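Side-chain contacts in peridinin-chlorophyll A protein (Amphidinium carterae, PDB 2C9E), which probably serves as a water-soluble light-harvesting antenna, capturing blue-green sunlight with its bound peridinin and chlorophyll a: residues 246-249 / 250-254; 265-268 / 269-273; 24-27 / 28-32. One frame throughout, in Å; residues are numbered along the deposited sequence.

Overall arrangement
The three contacts are short stretches of an all-helical chain that wraps its pigments, and they come in the order 3, 1, 2 along the sequence. Contact 3 (24-32) opens helix 28-39 in the first of two related sequence ranges, whereas contacts 1 and 2 fall in the second. Contact 1 lies at the C-terminal end of helix 234-251 and contact 2 within the next helix, 261-276. Their centres are about 16 Å apart, and they touch through Ala247 and Val267 while lining the same peridinin. Contact 3 packs on another peridinin, its centre about 28 Å from that of contact 1 and about 32 Å from that of contact 2. Contacts 2 and 3 lie on opposite sides of the chain's centre, so helix residues in both sequence ranges face pigment.

Contact 1 (246-249 / 250-254); sequences RAIK and GALNT. With PID (peridinin), chain J.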
loop_
_atom_site.group_PDB
_atom_site.type_symbol
_atom_site.label_atom_id
_atom_site.label_comp_id
_atom_site.label_asym_id
_atom_site.label_seq_id
_atom_site.Cartn_x
_atom_site.Cartn_y
_atom_site.Cartn_z
ATOM N N ARG A 246 -13.357 -5.203 6.082
ATOM C CA ARG A 246 -14.704 -5.105 6.653
ATOM C C ARG A 246 -15.196 -3.643 6.770
ATOM O O ARG A 246 -16.335 -3.332 6.418
ATOM C CB ARG A 246 -14.754 -5.777 8.028
ATOM C CG ARG A 246 -16.031 -5.470 8.774
ATOM C CD ARG A 246 -15.878 -5.720 10.266
ATOM N NE ARG A 246 -15.706 -7.138 10.566
ATOM C CZ ARG A 246 -14.732 -7.607 11.342
ATOM N NH1 ARG A 246 -13.848 -6.749 11.878
ATOM N NH2 ARG A 246 -14.651 -8.918 11.591
ATOM N N ALA A 247 -14.327 -2.750 7.244
ATOM C CA ALA A 247 -14.693 -1.329 7.412
ATOM C C ALA A 247 -15.188 -0.671 6.110
ATOM O O ALA A 247 -16.211 0.027 6.071
ATOM C CB ALA A 247 -13.507 -0.578 7.950
ATOM N N ILE A 248 -14.460 -0.915 5.036
ATOM C CA ILE A 248 -14.805 -0.337 3.759
ATOM C C ILE A 248 -16.201 -0.782 3.330
ATOM O O ILE A 248 -16.988 0.025 2.873
ATOM C CB ILE A 248 -13.785 -0.761 2.696
ATOM C CG1 ILE A 248 -12.406 -0.210 3.062
ATOM C CG2 ILE A 248 -14.274 -0.342 1.305
ATOM C CD1 ILE A 248 -11.296 -0.710 2.110
ATOM N N LYS A 249 -16.509 -2.067 3.472
ATOM C CA LYS A 249 -17.825 -2.545 3.086
ATOM C C LYS A 249 -18.853 -1.765 3.892
ATOM O O LYS A 249 -19.837 -1.269 3.327
ATOM C CB LYS A 249 -17.942 -4.071 3.331
ATOM C CG LYS A 249 -16.987 -4.860 2.390
ATOM C CD LYS A 249 -16.633 -6.269 2.886
ATOM C CE LYS A 249 -17.234 -7.344 1.996
ATOM N NZ LYS A 249 -16.690 -8.689 2.345
ATOM N N GLY A 250 -18.620 -1.617 5.195
ATOM C CA GLY A 250 -19.570 -0.844 5.984
ATOM C C GLY A 250 -19.582 0.647 5.655
ATOM O O GLY A 250 -20.524 1.389 6.075
ATOM N N ALA A 251 -18.593 1.110 4.871
ATOM C CA ALA A 251 -18.500 2.549 4.573
ATOM C C ALA A 251 -18.926 3.012 3.208
ATOM O O ALA A 251 -19.237 4.198 3.035
ATOM C CB ALA A 251 -17.030 3.039 4.853
ATOM N N LEU A 252 -18.953 2.087 2.236
ATOM C CA LEU A 252 -19.270 2.403 0.839
ATOM C C LEU A 252 -20.525 3.198 0.492
ATOM O O LEU A 252 -20.537 3.957 -0.464
ATOM C CB LEU A 252 -19.309 1.121 0.028
ATOM C CG LEU A 252 -18.026 0.413 -0.436
ATOM C CD1 LEU A 252 -18.441 -0.856 -1.247
ATOM C CD2 LEU A 252 -17.154 1.362 -1.288
ATOM N N ASN A 253 -21.596 3.019 1.240
ATOM C CA ASN A 253 -22.826 3.757 0.910
ATOM C C ASN A 253 -23.007 4.982 1.804
ATOM O O ASN A 253 -23.987 5.669 1.666
ATOM C CB ASN A 253 -24.087 2.888 1.102
ATOM C CG ASN A 253 -24.019 1.543 0.400
ATOM O OD1 ASN A 253 -23.845 1.455 -0.816
ATOM N ND2 ASN A 253 -24.180 0.477 1.171
ATOM N N THR A 254 -22.082 5.246 2.719
ATOM C CA THR A 254 -22.213 6.386 3.623
ATOM C C THR A 254 -21.534 7.601 3.024
ATOM O O THR A 254 -20.433 7.497 2.481
ATOM C CB THR A 254 -21.546 6.058 4.969
ATOM O OG1 THR A 254 -22.066 4.823 5.448
ATOM C CG2 THR A 254 -21.818 7.132 6.012
HETATM C C1 PID J . 5.514 4.826 19.511
HETATM C C2 PID J . 6.712 4.777 20.463
HETATM C C3 PID J . 7.508 3.498 20.195
HETATM C C4 PID J . 6.594 2.324 20.555
HETATM C C5 PID J . 5.457 2.170 19.540
HETATM C C6 PID J . 4.830 3.512 19.118
HETATM C C7 PID J . 3.490 3.455 18.722
HETATM C C8 PID J . 2.951 3.936 17.527
HETATM C C9 PID J . 1.600 3.820 17.184
HETATM C C10 PID J . 0.588 3.221 17.929
HETATM C C11 PID J . 1.042 4.239 16.048
HETATM C C12 PID J . -0.256 3.919 16.059
HETATM C C13 PID J . -1.142 4.155 15.008
HETATM C C14 PID J . -2.502 3.840 14.966
HETATM C C15 PID J . -3.225 4.156 13.814
HETATM C C16 PID J . -4.579 3.904 13.595
HETATM C C17 PID J . -5.176 4.274 12.389
HETATM C C18 PID J . -6.519 4.021 12.117
HETATM C C19 PID J . -7.137 4.355 10.911
HETATM C C20 PID J . -8.473 4.025 10.683
HETATM C C21 PID J . -9.178 4.269 9.503
HETATM C C22 PID J . -10.500 3.840 9.389
HETATM C C23 PID J . -11.194 3.994 8.293
HETATM C C24 PID J . -11.866 4.127 7.179
HETATM C C25 PID J . -11.871 3.034 6.099
HETATM C C26 PID J . -11.586 3.662 4.731
HETATM C C27 PID J . -12.503 4.856 4.436
HETATM C C28 PID J . -12.377 5.933 5.519
HETATM C C29 PID J . -12.695 5.393 6.916
HETATM C C30 PID J . -12.427 4.968 2.061
HETATM C C31 PID J . -11.982 5.667 0.772
HETATM C CM1 PID J . 4.727 6.137 19.571
HETATM C CM2 PID J . 4.440 1.239 20.197
HETATM C CM3 PID J . 6.036 1.470 18.309
HETATM C CM4 PID J . -3.191 3.162 16.154
HETATM C CM5 PID J . -8.558 5.048 8.341
HETATM C CM6 PID J . -10.790 1.983 6.363
HETATM C CM7 PID J . -13.240 2.344 6.067
HETATM C CM8 PID J . -12.439 6.503 7.938
HETATM O O1 PID J . 5.678 4.238 18.215
HETATM O O2 PID J . 8.711 3.445 20.966
HETATM O O3 PID J . 0.725 2.666 19.019
HETATM O O4 PID J . -0.584 3.287 17.226
HETATM O O5 PID J . -14.073 5.024 6.972
HETATM O O6 PID J . -12.046 5.514 3.244
HETATM O O7 PID J . -13.113 3.948 2.026
HETATM O O HOH W 1 -21.883 0.438 3.008
#
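Ile248 overlaps Leu252 one turn further on, its CG2 branch lying 4.2 Å from Leu252 CG. The first torsion of Ile248 (chi1 -63°) divides the work of its branches: CG2, anti to the backbone N, goes to Leu252, while CG1, beside that N, comes within 4.0 Å of methyl CM7 on the acetate-bearing end ring of peridinin. Ala247 reaches the same methyl with its CB, at 3.5 Å, and the two neighbouring residues meet the ring at its gem-dimethyl group.

The backbone beneath is a helix running out. Gly250 N still bonds regularly to Arg246 O, but Ile248 O then takes two donors: Leu252 N at 2.9 Å, nearly in line with the C=O bond, and Ala251 N at 2.8 Å, well above the carbonyl plane. One donor is thus i+4 and the other i+3, both bent at the hydrogen (135° and 143°), as the regular helix ends. A type I turn from Ala251 to Thr254 follows, and a water bridges Lys249 O, to which it donates at 2.7 Å, and Asn253 N.

Leu252 continues on to Ala45 and Glu49 of helix 41-55, and Asn253 OD1 bonds to Arg42; chlorophyll a also touches Ile248. The whole is a helix C-terminus unwinding through a beta turn, with Ala247 and Ile248, just before the end, contributing to the peridinin pocket.

Contact 2 (265-268 / 269-273); sequences ARVN and LALAK. With PID (peridinin), chain J.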
loop_
_atom_site.group_PDB
_atom_site.type_symbol
_atom_site.label_atom_id
_atom_site.label_comp_id
_atom_site.label_asym_id
_atom_site.label_seq_id
_atom_site.Cartn_x
_atom_site.Cartn_y
_atom_site.Cartn_z
ATOM N N ALA A 265 -13.585 0.730 15.377
ATOM C CA ALA A 265 -12.940 0.227 16.603
ATOM C C ALA A 265 -12.116 -1.012 16.305
ATOM O O ALA A 265 -10.963 -1.153 16.775
ATOM C CB ALA A 265 -14.026 -0.119 17.691
ATOM N N ARG A 266 -12.717 -1.926 15.545
ATOM C CA ARG A 266 -12.026 -3.158 15.185
ATOM C C ARG A 266 -10.737 -2.850 14.406
ATOM O O ARG A 266 -9.708 -3.473 14.642
ATOM C CB ARG A 266 -12.966 -4.093 14.400
ATOM C CG ARG A 266 -13.375 -5.353 15.205
ATOM C CD ARG A 266 -14.488 -6.167 14.508
ATOM N NE ARG A 266 -15.545 -5.267 14.051
ATOM C CZ ARG A 266 -16.651 -5.627 13.405
ATOM N NH1 ARG A 266 -16.883 -6.905 13.113
ATOM N NH2 ARG A 266 -17.539 -4.694 13.060
ATOM N N VAL A 267 -10.786 -1.861 13.506
ATOM C CA VAL A 267 -9.579 -1.468 12.764
ATOM C C VAL A 267 -8.507 -0.951 13.716
ATOM O O VAL A 267 -7.339 -1.361 13.626
ATOM C CB VAL A 267 -9.842 -0.341 11.702
ATOM C CG1 VAL A 267 -8.487 0.293 11.229
ATOM C CG2 VAL A 267 -10.558 -0.912 10.523
ATOM N N ASN A 268 -8.866 -0.069 14.637
ATOM C CA ASN A 268 -7.833 0.457 15.530
ATOM C C ASN A 268 -7.251 -0.615 16.452
ATOM O O ASN A 268 -6.060 -0.579 16.794
ATOM C CB ASN A 268 -8.378 1.610 16.401
ATOM C CG ASN A 268 -8.688 2.853 15.602
ATOM O OD1 ASN A 268 -9.720 3.504 15.820
ATOM N ND2 ASN A 268 -7.809 3.199 14.685
ATOM N N LEU A 269 -8.079 -1.557 16.884
ATOM C CA LEU A 269 -7.559 -2.587 17.781
ATOM C C LEU A 269 -6.594 -3.494 17.012
ATOM O O LEU A 269 -5.517 -3.855 17.506
ATOM C CB LEU A 269 -8.703 -3.431 18.352
ATOM C CG LEU A 269 -8.301 -4.597 19.276
ATOM C CD1 LEU A 269 -7.397 -4.103 20.423
ATOM C CD2 LEU A 269 -9.576 -5.235 19.849
ATOM N N ALA A 270 -6.999 -3.857 15.800
ATOM C CA ALA A 270 -6.209 -4.717 14.948
ATOM C C ALA A 270 -4.881 -4.042 14.624
ATOM O O ALA A 270 -3.849 -4.701 14.621
ATOM C CB ALA A 270 -6.996 -5.051 13.693
ATOM N N LEU A 271 -4.877 -2.733 14.384
ATOM C CA LEU A 271 -3.617 -2.040 14.119
ATOM C C LEU A 271 -2.742 -2.001 15.374
ATOM O O LEU A 271 -1.544 -2.221 15.313
ATOM C CB LEU A 271 -3.877 -0.597 13.627
ATOM C CG LEU A 271 -4.380 -0.494 12.185
ATOM C CD1 LEU A 271 -4.747 0.915 11.862
ATOM C CD2 LEU A 271 -3.278 -0.973 11.236
ATOM N N ALA A 272 -3.342 -1.655 16.506
ATOM C CA ALA A 272 -2.637 -1.602 17.769
ATOM C C ALA A 272 -1.848 -2.926 17.953
ATOM O O ALA A 272 -0.624 -2.933 18.198
ATOM C CB ALA A 272 -3.676 -1.376 18.928
ATOM N N LYS A 273 -2.543 -4.045 17.814
ATOM C CA LYS A 273 -1.923 -5.366 17.920
ATOM C C LYS A 273 -0.823 -5.560 16.866
ATOM O O LYS A 273 0.282 -6.059 17.176
ATOM C CB LYS A 273 -2.988 -6.439 17.751
ATOM C CG LYS A 273 -3.363 -7.073 19.027
ATOM C CD LYS A 273 -4.613 -6.469 19.567
ATOM C CE LYS A 273 -5.808 -7.020 18.827
ATOM N NZ LYS A 273 -6.365 -8.286 19.415
HETATM C C1 PID J . 5.514 4.826 19.511
HETATM C C2 PID J . 6.712 4.777 20.463
HETATM C C3 PID J . 7.508 3.498 20.195
HETATM C C4 PID J . 6.594 2.324 20.555
HETATM C C5 PID J . 5.457 2.170 19.540
HETATM C C6 PID J . 4.830 3.512 19.118
HETATM C C7 PID J . 3.490 3.455 18.722
HETATM C C8 PID J . 2.951 3.936 17.527
HETATM C C9 PID J . 1.600 3.820 17.184
HETATM C C10 PID J . 0.588 3.221 17.929
HETATM C C11 PID J . 1.042 4.239 16.048
HETATM C C12 PID J . -0.256 3.919 16.059
HETATM C C13 PID J . -1.142 4.155 15.008
HETATM C C14 PID J . -2.502 3.840 14.966
HETATM C C15 PID J . -3.225 4.156 13.814
HETATM C C16 PID J . -4.579 3.904 13.595
HETATM C C17 PID J . -5.176 4.274 12.389
HETATM C C18 PID J . -6.519 4.021 12.117
HETATM C C19 PID J . -7.137 4.355 10.911
HETATM C C20 PID J . -8.473 4.025 10.683
HETATM C C21 PID J . -9.178 4.269 9.503
HETATM C C22 PID J . -10.500 3.840 9.389
HETATM C C23 PID J . -11.194 3.994 8.293
HETATM C C24 PID J . -11.866 4.127 7.179
HETATM C C25 PID J . -11.871 3.034 6.099
HETATM C C26 PID J . -11.586 3.662 4.731
HETATM C C27 PID J . -12.503 4.856 4.436
HETATM C C28 PID J . -12.377 5.933 5.519
HETATM C C29 PID J . -12.695 5.393 6.916
HETATM C C30 PID J . -12.427 4.968 2.061
HETATM C C31 PID J . -11.982 5.667 0.772
HETATM C CM1 PID J . 4.727 6.137 19.571
HETATM C CM2 PID J . 4.440 1.239 20.197
HETATM C CM3 PID J . 6.036 1.470 18.309
HETATM C CM4 PID J . -3.191 3.162 16.154
HETATM C CM5 PID J . -8.558 5.048 8.341
HETATM C CM6 PID J . -10.790 1.983 6.363
HETATM C CM7 PID J . -13.240 2.344 6.067
HETATM C CM8 PID J . -12.439 6.503 7.938
HETATM O O1 PID J . 5.678 4.238 18.215
HETATM O O2 PID J . 8.711 3.445 20.966
HETATM O O3 PID J . 0.725 2.666 19.019
HETATM O O4 PID J . -0.584 3.287 17.226
HETATM O O5 PID J . -14.073 5.024 6.972
HETATM O O6 PID J . -12.046 5.514 3.244
HETATM O O7 PID J . -13.113 3.948 2.026
#
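Val267 and Leu271 stand side by side one turn apart, pointing the same way, with Val267 CG1 3.8 Å from Leu271 CD1. Both methyls also lie over the polyene of peridinin. Leu271 CD1 comes closer, at 3.4 Å from C17, whereas Val267 CG1 is 3.8 Å from C20, so the pair covers a short part of the polyene, from C16 to C20. In Val267 the torsion chi1 of 165° sets CG1 anti to the backbone N and sends it to the pigment; the other branch, CG2, packs on Ala247 of helix 234-251.

Asn268 brings a polar group to the same carotenoid. Its ND2 comes from beside the chain, near the plane of the polyene and not over its face, and is 3.0 Å from C18. At the other end of the amide, OD1 is hydrogen-bonded to Ser185 OG on helix 176-192, a second-shell residue that probably helps fix the rotation of the group.

Behind this face runs regular helical bonding. Leu271 N donates to Val267 O at 2.9 Å, a bond that spans the Val267-Leu271 pair, and Ala272 N to Asn268 O at 2.9 Å with an N-H...O angle of 164°. Small residues allow close neighbours on the remaining sides: Ala270 rests on Ala240 and Ala243 of helix 234-251, and Ala272 reaches both Val177 and, on helix 306-324, Leu319 and Val323. Further out, Arg266 forms a salt bridge with Asp263. With chlorophyll a also touching Leu271, this is one wall of a carotenoid-chlorophyll pocket, built from the i, i+1 and i+4 positions of a helix in the all-helical antenna fold.

Contact 3 (24-27 / 28-32); sequences GGSS and AIAKY. With PID (peridinin), chain D.
Ser27 caps the start of the helix with its hydroxyl, and the polar contacts centre on it. At the N-cap position, chi1 of 62° tucks OG between the backbone N and the carbonyl carbon, where it accepts two weak bonds, from Ile29 N at 3.2 Å and from Ala30 N at 3.5 Å. Ser27 O takes the first helical bond, from Lys31 N, at 3.3 Å. Just before it, Ser26 is the centre of an inverse gamma turn, closed by a weak bond from Ser27 N to Gly25 O.

Van der Waals contacts join the loop to the first turn. Ala30 CB rests 3.7 Å from Ser26 CA, and the methylenes of the extended Lys31 chain pass Ser26 with CE 3.4 Å from OG, an atom hydrogen-bonded to the backbone of Glu208.

Ile29 carries the side-chain contact with the peridinin beneath. Its CG1 meets C19 of the polyene at 3.6 Å, while CG2 lies 3.6 Å from the methyl CM5, so the two branches lie side by side over one face of the polyene, CG1 at C19 and CG2 by the methyl-bearing C21. An alanine here lacks both branches and would probably leave a gap beside C19 and CM5, with the carotenoid less firmly seated.

Ile29 and Tyr32 also touch chlorophyll a, and Ile29 packs on Leu122 and Leu126 of helix 119-128, which Ala28 joins through Leu122; helix 28-39 thus begins against helix 119-128 and the pigments, its preceding loop tied through Ser26 to helix 201-213.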
loop_
_atom_site.group_PDB
_atom_site.type_symbol
_atom_site.label_atom_id
_atom_site.label_comp_id
_atom_site.label_asym_id
_atom_site.label_seq_id
_atom_site.Cartn_x
_atom_site.Cartn_y
_atom_site.Cartn_z
ATOM N N GLY A 24 10.847 8.948 -9.348
ATOM C CA GLY A 24 10.738 9.851 -8.238
ATOM C C GLY A 24 9.916 11.123 -8.387
ATOM O O GLY A 24 9.637 11.759 -7.369
ATOM N N GLY A 25 9.517 11.482 -9.604
ATOM C CA GLY A 25 8.794 12.726 -9.780
ATOM C C GLY A 25 7.279 12.633 -9.760
ATOM O O GLY A 25 6.695 11.586 -9.377
ATOM N N SER A 26 6.627 13.737 -10.151
ATOM C CA SER A 26 5.168 13.731 -10.178
ATOM C C SER A 26 4.773 13.201 -11.518
ATOM O O SER A 26 4.340 13.945 -12.357
ATOM C CB SER A 26 4.549 15.117 -10.028
ATOM O OG SER A 26 3.096 14.982 -9.907
ATOM N N SER A 27 4.928 11.913 -11.721
ATOM C CA SER A 27 4.584 11.329 -12.999
ATOM C C SER A 27 3.059 11.269 -13.226
ATOM O O SER A 27 2.268 11.863 -12.512
ATOM C CB SER A 27 5.153 9.907 -13.069
ATOM O OG SER A 27 4.556 9.116 -12.050
ATOM N N ALA A 28 2.664 10.559 -14.253
ATOM C CA ALA A 28 1.273 10.410 -14.549
ATOM C C ALA A 28 0.682 9.521 -13.435
ATOM O O ALA A 28 -0.510 9.616 -13.113
ATOM C CB ALA A 28 1.122 9.768 -15.921
ATOM N N ILE A 29 1.524 8.681 -12.825
ATOM C CA ILE A 29 1.061 7.814 -11.747
ATOM C C ILE A 29 0.780 8.631 -10.485
ATOM O O ILE A 29 -0.279 8.490 -9.888
ATOM C CB ILE A 29 2.109 6.737 -11.438
ATOM C CG1 ILE A 29 2.198 5.792 -12.619
ATOM C CG2 ILE A 29 1.763 5.950 -10.198
ATOM C CD1 ILE A 29 1.213 4.674 -12.550
ATOM N N ALA A 30 1.715 9.501 -10.094
ATOM C CA ALA A 30 1.543 10.318 -8.889
ATOM C C ALA A 30 0.231 11.097 -8.987
ATOM O O ALA A 30 -0.523 11.197 -8.025
ATOM C CB ALA A 30 2.743 11.291 -8.719
ATOM N N LYS A 31 -0.025 11.658 -10.161
ATOM C CA LYS A 31 -1.232 12.474 -10.365
ATOM C C LYS A 31 -2.461 11.600 -10.471
ATOM O O LYS A 31 -3.538 12.006 -10.007
ATOM C CB LYS A 31 -1.121 13.352 -11.633
ATOM C CG LYS A 31 0.060 14.286 -11.550
ATOM C CD LYS A 31 0.354 15.009 -12.851
ATOM C CE LYS A 31 1.384 16.085 -12.608
ATOM N NZ LYS A 31 1.351 17.007 -13.758
ATOM N N TYR A 32 -2.329 10.413 -11.068
ATOM C CA TYR A 32 -3.505 9.551 -11.119
ATOM C C TYR A 32 -3.937 9.117 -9.699
ATOM O O TYR A 32 -5.107 9.185 -9.380
ATOM C CB TYR A 32 -3.237 8.314 -11.957
ATOM C CG TYR A 32 -4.253 7.240 -11.756
ATOM C CD1 TYR A 32 -5.450 7.250 -12.479
ATOM C CD2 TYR A 32 -4.057 6.229 -10.796
ATOM C CE1 TYR A 32 -6.441 6.288 -12.254
ATOM C CE2 TYR A 32 -5.061 5.248 -10.552
ATOM C CZ TYR A 32 -6.249 5.280 -11.287
ATOM O OH TYR A 32 -7.244 4.315 -11.098
HETATM C C1 PID D . -1.225 0.514 -24.541
HETATM C C2 PID D . -1.829 0.373 -25.941
HETATM C C3 PID D . -1.654 -1.073 -26.412
HETATM C C4 PID D . -0.155 -1.385 -26.485
HETATM C C5 PID D . 0.525 -1.412 -25.111
HETATM C C6 PID D . 0.000 -0.326 -24.158
HETATM C C7 PID D . 0.926 0.138 -23.217
HETATM C C8 PID D . 0.896 -0.088 -21.839
HETATM C C9 PID D . 1.847 0.383 -20.928
HETATM C C10 PID D . 2.985 1.143 -21.196
HETATM C C11 PID D . 1.799 0.193 -19.606
HETATM C C12 PID D . 2.822 0.835 -19.038
HETATM C C13 PID D . 2.948 1.027 -17.659
HETATM C C14 PID D . 3.935 1.727 -16.959
HETATM C C15 PID D . 3.819 1.853 -15.572
HETATM C C16 PID D . 4.661 2.601 -14.744
HETATM C C17 PID D . 4.380 2.712 -13.380
HETATM C C18 PID D . 5.089 3.533 -12.502
HETATM C C19 PID D . 4.732 3.663 -11.158
HETATM C C20 PID D . 5.379 4.577 -10.320
HETATM C C21 PID D . 5.089 4.832 -8.978
HETATM C C22 PID D . 5.778 5.841 -8.301
HETATM C C23 PID D . 5.605 6.229 -7.059
HETATM C C24 PID D . 5.415 6.718 -5.855
HETATM C C25 PID D . 6.182 6.214 -4.619
HETATM C C26 PID D . 5.349 6.288 -3.334
HETATM C C27 PID D . 4.651 7.637 -3.136
HETATM C C28 PID D . 3.716 7.859 -4.331
HETATM C C29 PID D . 4.466 7.915 -5.668
HETATM C C30 PID D . 3.523 8.624 -1.258
HETATM C C31 PID D . 2.984 8.494 0.166
HETATM C CM1 PID D . -1.444 1.887 -23.904
HETATM C CM2 PID D . 2.027 -1.252 -25.361
HETATM C CM3 PID D . 0.287 -2.788 -24.481
HETATM C CM4 PID D . 5.095 2.395 -17.703
HETATM C CM5 PID D . 4.063 3.974 -8.231
HETATM C CM6 PID D . 6.627 4.759 -4.790
HETATM C CM7 PID D . 7.425 7.096 -4.457
HETATM C CM8 PID D . 3.420 7.977 -6.786
HETATM O O1 PID D . -1.322 -0.618 -23.677
HETATM O O2 PID D . -2.211 -1.203 -27.721
HETATM O O3 PID D . 3.439 1.434 -22.305
HETATM O O4 PID D . 3.592 1.427 -20.004
HETATM O O5 PID D . 5.254 9.109 -5.695
HETATM O O6 PID D . 3.943 7.490 -1.889
HETATM O O7 PID D . 3.632 9.738 -1.770
#